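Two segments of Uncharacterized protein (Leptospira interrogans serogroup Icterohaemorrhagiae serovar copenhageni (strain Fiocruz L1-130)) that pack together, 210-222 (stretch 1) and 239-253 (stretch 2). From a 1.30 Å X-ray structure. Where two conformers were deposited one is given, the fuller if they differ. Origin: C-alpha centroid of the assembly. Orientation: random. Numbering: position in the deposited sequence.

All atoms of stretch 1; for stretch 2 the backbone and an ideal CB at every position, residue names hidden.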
# COMPACT_ATOMS: atom_id res chain seq x y z
N THR A 210 4.35 -17.69 3.37
CA THR A 210 4.84 -17.23 4.66
C THR A 210 3.69 -17.07 5.64
O THR A 210 3.78 -17.52 6.79
CB THR A 210 5.57 -15.90 4.46
OG1 THR A 210 6.79 -16.13 3.73
CG2 THR A 210 5.86 -15.24 5.82
N LEU A 211 2.61 -16.42 5.22
CA LEU A 211 1.48 -16.20 6.10
C LEU A 211 0.83 -17.52 6.49
O LEU A 211 0.46 -17.71 7.66
CB LEU A 211 0.47 -15.28 5.43
CG LEU A 211 0.98 -13.85 5.24
CD1 LEU A 211 -0.12 -12.92 4.71
CD2 LEU A 211 1.55 -13.25 6.54
N LYS A 212 0.71 -18.46 5.55
CA LYS A 212 0.20 -19.79 5.89
C LYS A 212 1.07 -20.46 6.96
O LYS A 212 0.55 -21.08 7.91
CB LYS A 212 0.08 -20.65 4.64
CG LYS A 212 -1.17 -20.27 3.84
CD LYS A 212 -1.18 -20.91 2.47
CE LYS A 212 -2.50 -20.68 1.79
NZ LYS A 212 -2.57 -21.28 0.43
N LYS A 213 2.39 -20.33 6.84
CA LYS A 213 3.28 -20.99 7.78
C LYS A 213 3.10 -20.43 9.19
O LYS A 213 3.19 -21.17 10.17
CB LYS A 213 4.74 -20.85 7.31
CG LYS A 213 5.78 -21.51 8.23
CD LYS A 213 5.48 -22.99 8.46
CE LYS A 213 6.66 -23.73 9.10
NZ LYS A 213 6.30 -25.06 9.66
N ILE A 214 2.84 -19.13 9.32
CA ILE A 214 2.69 -18.54 10.64
C ILE A 214 1.23 -18.46 11.09
O ILE A 214 0.96 -17.90 12.15
CB ILE A 214 3.35 -17.15 10.74
CG1 ILE A 214 2.66 -16.13 9.83
CG2 ILE A 214 4.85 -17.28 10.42
CD1 ILE A 214 3.16 -14.68 10.01
N GLY A 215 0.30 -19.00 10.31
CA GLY A 215 -1.09 -19.03 10.71
C GLY A 215 -1.81 -17.70 10.68
O GLY A 215 -2.75 -17.51 11.45
N ARG A 216 -1.43 -16.80 9.77
CA ARG A 216 -2.08 -15.51 9.66
C ARG A 216 -2.72 -15.34 8.29
O ARG A 216 -2.57 -16.18 7.38
CB ARG A 216 -1.10 -14.38 10.00
CG ARG A 216 -0.78 -14.44 11.45
CD ARG A 216 0.14 -13.38 11.91
NE ARG A 216 0.45 -13.63 13.31
CZ ARG A 216 -0.19 -13.07 14.33
NH1 ARG A 216 -1.16 -12.19 14.10
NH2 ARG A 216 0.16 -13.36 15.59
N LYS A 217 -3.47 -14.25 8.15
CA LYS A 217 -4.32 -14.04 6.98
C LYS A 217 -4.15 -12.62 6.47
O LYS A 217 -3.86 -11.70 7.25
CB LYS A 217 -5.81 -14.20 7.35
CG LYS A 217 -6.12 -15.63 7.85
CD LYS A 217 -7.60 -15.85 8.15
CE LYS A 217 -7.91 -17.34 8.38
NZ LYS A 217 -8.05 -18.06 7.05
N VAL A 218 -4.38 -12.44 5.15
CA VAL A 218 -4.42 -11.10 4.57
C VAL A 218 -5.78 -10.48 4.87
O VAL A 218 -6.82 -11.10 4.64
CB VAL A 218 -4.18 -11.15 3.05
CG1 VAL A 218 -4.33 -9.76 2.43
CG2 VAL A 218 -2.84 -11.74 2.74
N GLY A 219 -5.75 -9.23 5.39
CA GLY A 219 -6.95 -8.44 5.54
C GLY A 219 -7.24 -7.47 4.42
O GLY A 219 -8.42 -7.22 4.09
N ILE A 220 -6.19 -6.90 3.84
CA ILE A 220 -6.33 -5.97 2.73
C ILE A 220 -5.19 -6.20 1.76
O ILE A 220 -4.03 -6.33 2.18
CB ILE A 220 -6.25 -4.50 3.21
CG1 ILE A 220 -7.44 -4.13 4.11
CG2 ILE A 220 -6.19 -3.54 1.97
CD1 ILE A 220 -7.36 -2.76 4.70
N ILE A 221 -5.50 -6.25 0.47
CA ILE A 221 -4.48 -6.12 -0.57
C ILE A 221 -4.82 -4.91 -1.43
O ILE A 221 -5.94 -4.79 -1.94
CB ILE A 221 -4.26 -7.43 -1.36
CG1 ILE A 221 -3.06 -7.27 -2.28
CG2 ILE A 221 -5.52 -7.89 -2.11
CD1 ILE A 221 -2.50 -8.59 -2.77
N TYR A 222 -3.87 -3.98 -1.56
CA TYR A 222 -4.06 -2.73 -2.29
C TYR A 222 -3.26 -2.77 -3.58
O TYR A 222 -2.03 -2.98 -3.56
CB TYR A 222 -3.63 -1.55 -1.41
CG TYR A 222 -3.47 -0.23 -2.17
CD1 TYR A 222 -4.59 0.59 -2.47
CD2 TYR A 222 -2.23 0.21 -2.58
CE1 TYR A 222 -4.41 1.80 -3.13
CE2 TYR A 222 -2.06 1.43 -3.23
CZ TYR A 222 -3.16 2.22 -3.51
OH TYR A 222 -2.97 3.39 -4.17
N UNK A 239 -0.94 -16.60 -7.45
CA UNK A 239 -0.51 -15.97 -6.20
C UNK A 239 -1.71 -15.44 -5.41
O UNK A 239 -1.73 -15.58 -4.18
CB UNK A 239 0.47 -14.83 -6.49
N UNK A 240 -2.73 -14.87 -6.07
CA UNK A 240 -3.89 -14.40 -5.33
C UNK A 240 -4.68 -15.57 -4.74
O UNK A 240 -5.12 -15.51 -3.59
CB UNK A 240 -4.79 -13.56 -6.24
N UNK A 241 -4.83 -16.66 -5.51
CA UNK A 241 -5.51 -17.84 -4.97
C UNK A 241 -4.78 -18.41 -3.77
O UNK A 241 -5.41 -19.02 -2.90
CB UNK A 241 -5.65 -18.92 -6.05
N UNK A 242 -3.46 -18.26 -3.73
CA UNK A 242 -2.65 -18.82 -2.66
C UNK A 242 -2.69 -17.99 -1.38
O UNK A 242 -2.21 -18.44 -0.34
CB UNK A 242 -1.20 -18.96 -3.13
N UNK A 243 -3.25 -16.79 -1.41
CA UNK A 243 -3.25 -15.96 -0.20
C UNK A 243 -4.25 -16.52 0.80
O UNK A 243 -5.41 -16.76 0.43
CB UNK A 243 -3.58 -14.50 -0.53
N UNK A 244 -3.85 -16.70 2.06
CA UNK A 244 -4.83 -16.98 3.12
C UNK A 244 -5.57 -15.69 3.44
O UNK A 244 -4.95 -14.63 3.57
CB UNK A 244 -4.16 -17.55 4.37
N UNK A 245 -6.90 -15.76 3.53
CA UNK A 245 -7.73 -14.57 3.68
C UNK A 245 -8.80 -14.79 4.73
O UNK A 245 -9.15 -15.93 5.06
CB UNK A 245 -8.37 -14.19 2.34
N UNK A 246 -9.27 -13.69 5.30
CA UNK A 246 -10.42 -13.66 6.19
C UNK A 246 -11.69 -13.47 5.36
O UNK A 246 -11.65 -13.03 4.22
CB UNK A 246 -10.28 -12.55 7.23
N UNK A 247 -12.84 -13.81 5.97
CA UNK A 247 -14.12 -13.60 5.31
C UNK A 247 -14.31 -12.14 4.90
O UNK A 247 -14.90 -11.85 3.86
CB UNK A 247 -15.26 -14.04 6.23
N UNK A 248 -13.81 -11.22 5.71
CA UNK A 248 -14.03 -9.79 5.48
C UNK A 248 -12.92 -9.14 4.67
O UNK A 248 -13.04 -7.98 4.32
CB UNK A 248 -14.17 -9.06 6.82
N UNK A 249 -11.88 -9.88 4.32
CA UNK A 249 -10.70 -9.32 3.66
C UNK A 249 -11.09 -8.65 2.34
O UNK A 249 -11.92 -9.19 1.59
CB UNK A 249 -9.66 -10.41 3.41
N UNK A 250 -10.45 -7.51 2.03
CA UNK A 250 -10.78 -6.71 0.84
C UNK A 250 -9.58 -6.47 -0.06
O UNK A 250 -8.45 -6.26 0.41
CB UNK A 250 -11.37 -5.36 1.26
N UNK A 251 -9.85 -6.50 -1.36
CA UNK A 251 -9.06 -5.81 -2.38
C UNK A 251 -9.43 -4.34 -2.37
O UNK A 251 -10.63 -4.01 -2.33
CB UNK A 251 -9.29 -6.42 -3.77
N UNK A 252 -8.45 -3.46 -2.49
CA UNK A 252 -8.66 -2.05 -2.77
C UNK A 252 -7.96 -1.73 -4.09
O UNK A 252 -6.78 -2.04 -4.28
CB UNK A 252 -8.14 -1.17 -1.63
N UNK A 253 -8.68 -1.06 -5.01
CA UNK A 253 -8.10 -0.67 -6.29
C UNK A 253 -8.74 0.65 -6.72
O UNK A 253 -9.75 1.10 -6.16
CB UNK A 253 -8.31 -1.76 -7.35

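Positions 239 to 241 lie in a helix that begins earlier in the chain, and no atom of stretch 1 lies within 5.5 Å of their ideal CB atoms, so stretch 1 constrains them little. At 240 the CB points sideways, and a long apolar side chain could still reach Ile-221. The residues are Ser-239, Ile-240 and Leu-241. Of these, Ile-240 extends far enough to matter: its CD1 lies 4.1 Å from CD1 of Ile-221.

At position 242 the CB points sideways, but 4.5 Å from it stands NZ of Lys-212. A short side chain with an acceptor, such as Asp, Asn or Ser, would suit this amine. The residue is Asn-242, whose OD1 accepts a hydrogen bond from Lys-212 NZ at 3.0 Å; its backbone O takes a second, weak one from the same NZ, also at 3.0 Å. Water 1 links that amine to O of Leu-241.

Position 243 is extended, with its CB 4.3 Å from CG2 of Val-218 and the Ile-221 side chain further along. Leu, Ile, Val or Met would fit such apolar neighbours. Leu-243 reaches both, its CD2 lying 4.1 Å from Val-218 CG2 and its CD1 4.0 Å from Ile-221 CD1.

The CB of position 244 points toward stretch 1, into a niche formed by O of Arg-216, CG of Lys-212 and CA of Lys-217. The phi of -74° and psi of 133° allow proline, and the N makes no hydrogen bond to stretch 1; a compact Ala or Val could also be accommodated. Pro-244 packs its CG 3.7 Å from Leu-211 CB and 3.3 Å from Arg-216 O, while its own O accepts a straight bond from Val-218 N at 2.8 Å.

Position 245 pairs in parallel with Val-218 and shares its face of the sheet, favouring a beta-branched apolar residue. Val-245 places CG1 4.5 Å from Val-218 CB, and its O accepts from Lys-217 NZ at 3.1 Å.

The CB of position 246 points sideways near CD of Lys-217, and a type I turn to 249 starts here; Ser, Asp, Asn or Thr would suit. It is Ser-246, whose O accepts a bond from N of 249 at 3.2 Å, closing the turn. Positions 247 and 248, at the corner, do not touch stretch 1 and tolerate many residues; they are Glu-247 and Ser-248.

At position 249 the ideal CB is only 3.2 Å from Val-218 O, a tight fit beside an acceptor, which calls for a small donor such as Ser. Ser-249 donates from OG to Val-218 O at 2.5 Å, and OG in turn accepts from Ser-246 N at 2.6 Å.

The strand through 250 to 252 runs parallel to 218-222: N of 250 donates to Gly-219 O at 2.9 Å, O of 250 accepts from Ile-221 N at 3.0 Å, and N of 252 donates to Ile-221 O at 2.9 Å. Positions 250 and 252 share a face with Ile-220 and Tyr-222, and 251 with Ile-221; apolar, often beta-branched residues suit all three. They are Leu-250, Val-251 (CG2 3.9 Å from Ile-221 CG2) and Val-252, whose CG1 meets the Tyr-222 ring edge 3.7 Å from CD1. Position 253 points away, leaving its choice open: Arg-253.

Stretch 2, residues 239-253: SILNLPVSESSLVVR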
# COMPACT_ATOMS: atom_id res chain seq x y z
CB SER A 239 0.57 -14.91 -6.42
OG SER A 239 0.07 -13.88 -7.24
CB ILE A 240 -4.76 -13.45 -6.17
CG1 ILE A 240 -3.92 -12.26 -6.65
CG2 ILE A 240 -5.99 -13.01 -5.36
CD1 ILE A 240 -3.41 -11.38 -5.57
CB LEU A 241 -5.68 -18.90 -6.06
CG LEU A 241 -7.04 -18.77 -6.75
CD1 LEU A 241 -7.28 -17.44 -7.44
CD2 LEU A 241 -7.23 -19.94 -7.71
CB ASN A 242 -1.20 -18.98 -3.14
CG ASN A 242 -0.35 -19.73 -2.18
OD1 ASN A 242 -0.68 -20.88 -1.80
ND2 ASN A 242 0.75 -19.11 -1.77
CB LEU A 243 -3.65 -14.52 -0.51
CG LEU A 243 -2.67 -13.70 -1.35
CD1 LEU A 243 -3.32 -12.35 -1.70
CD2 LEU A 243 -1.33 -13.49 -0.62
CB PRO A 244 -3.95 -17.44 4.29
CG PRO A 244 -2.67 -16.70 4.08
CD PRO A 244 -2.48 -16.57 2.59
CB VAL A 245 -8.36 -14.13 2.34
CG1 VAL A 245 -7.29 -13.87 1.31
CG2 VAL A 245 -9.32 -15.20 1.83
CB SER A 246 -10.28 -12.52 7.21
OG SER A 246 -10.24 -11.21 6.61
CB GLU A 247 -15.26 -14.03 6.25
CG GLU A 247 -16.65 -14.00 5.61
CD GLU A 247 -17.31 -12.62 5.58
OE1 GLU A 247 -16.96 -11.74 6.41
OE2 GLU A 247 -18.18 -12.40 4.70
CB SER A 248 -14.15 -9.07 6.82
OG SER A 248 -12.94 -9.21 7.54
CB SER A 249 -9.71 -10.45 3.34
OG SER A 249 -9.35 -11.17 4.51
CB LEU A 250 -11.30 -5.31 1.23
CG LEU A 250 -12.65 -5.26 1.91
CD1 LEU A 250 -13.03 -3.80 2.20
CD2 LEU A 250 -13.71 -5.93 1.04
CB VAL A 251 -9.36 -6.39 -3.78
CG1 VAL A 251 -8.65 -5.59 -4.87
CG2 VAL A 251 -9.03 -7.88 -3.88
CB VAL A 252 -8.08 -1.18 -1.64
CG1 VAL A 252 -8.21 0.32 -2.01
CG2 VAL A 252 -8.73 -1.53 -0.31
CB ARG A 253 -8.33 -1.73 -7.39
CG ARG A 253 -9.80 -1.91 -7.75
CD ARG A 253 -10.02 -2.75 -8.97
NE ARG A 253 -9.57 -4.13 -8.82
CZ ARG A 253 -10.31 -5.14 -8.37
NH1 ARG A 253 -11.55 -4.95 -7.95
NH2 ARG A 253 -9.79 -6.38 -8.33
O HOH W 1 -5.17 -20.86 -0.42
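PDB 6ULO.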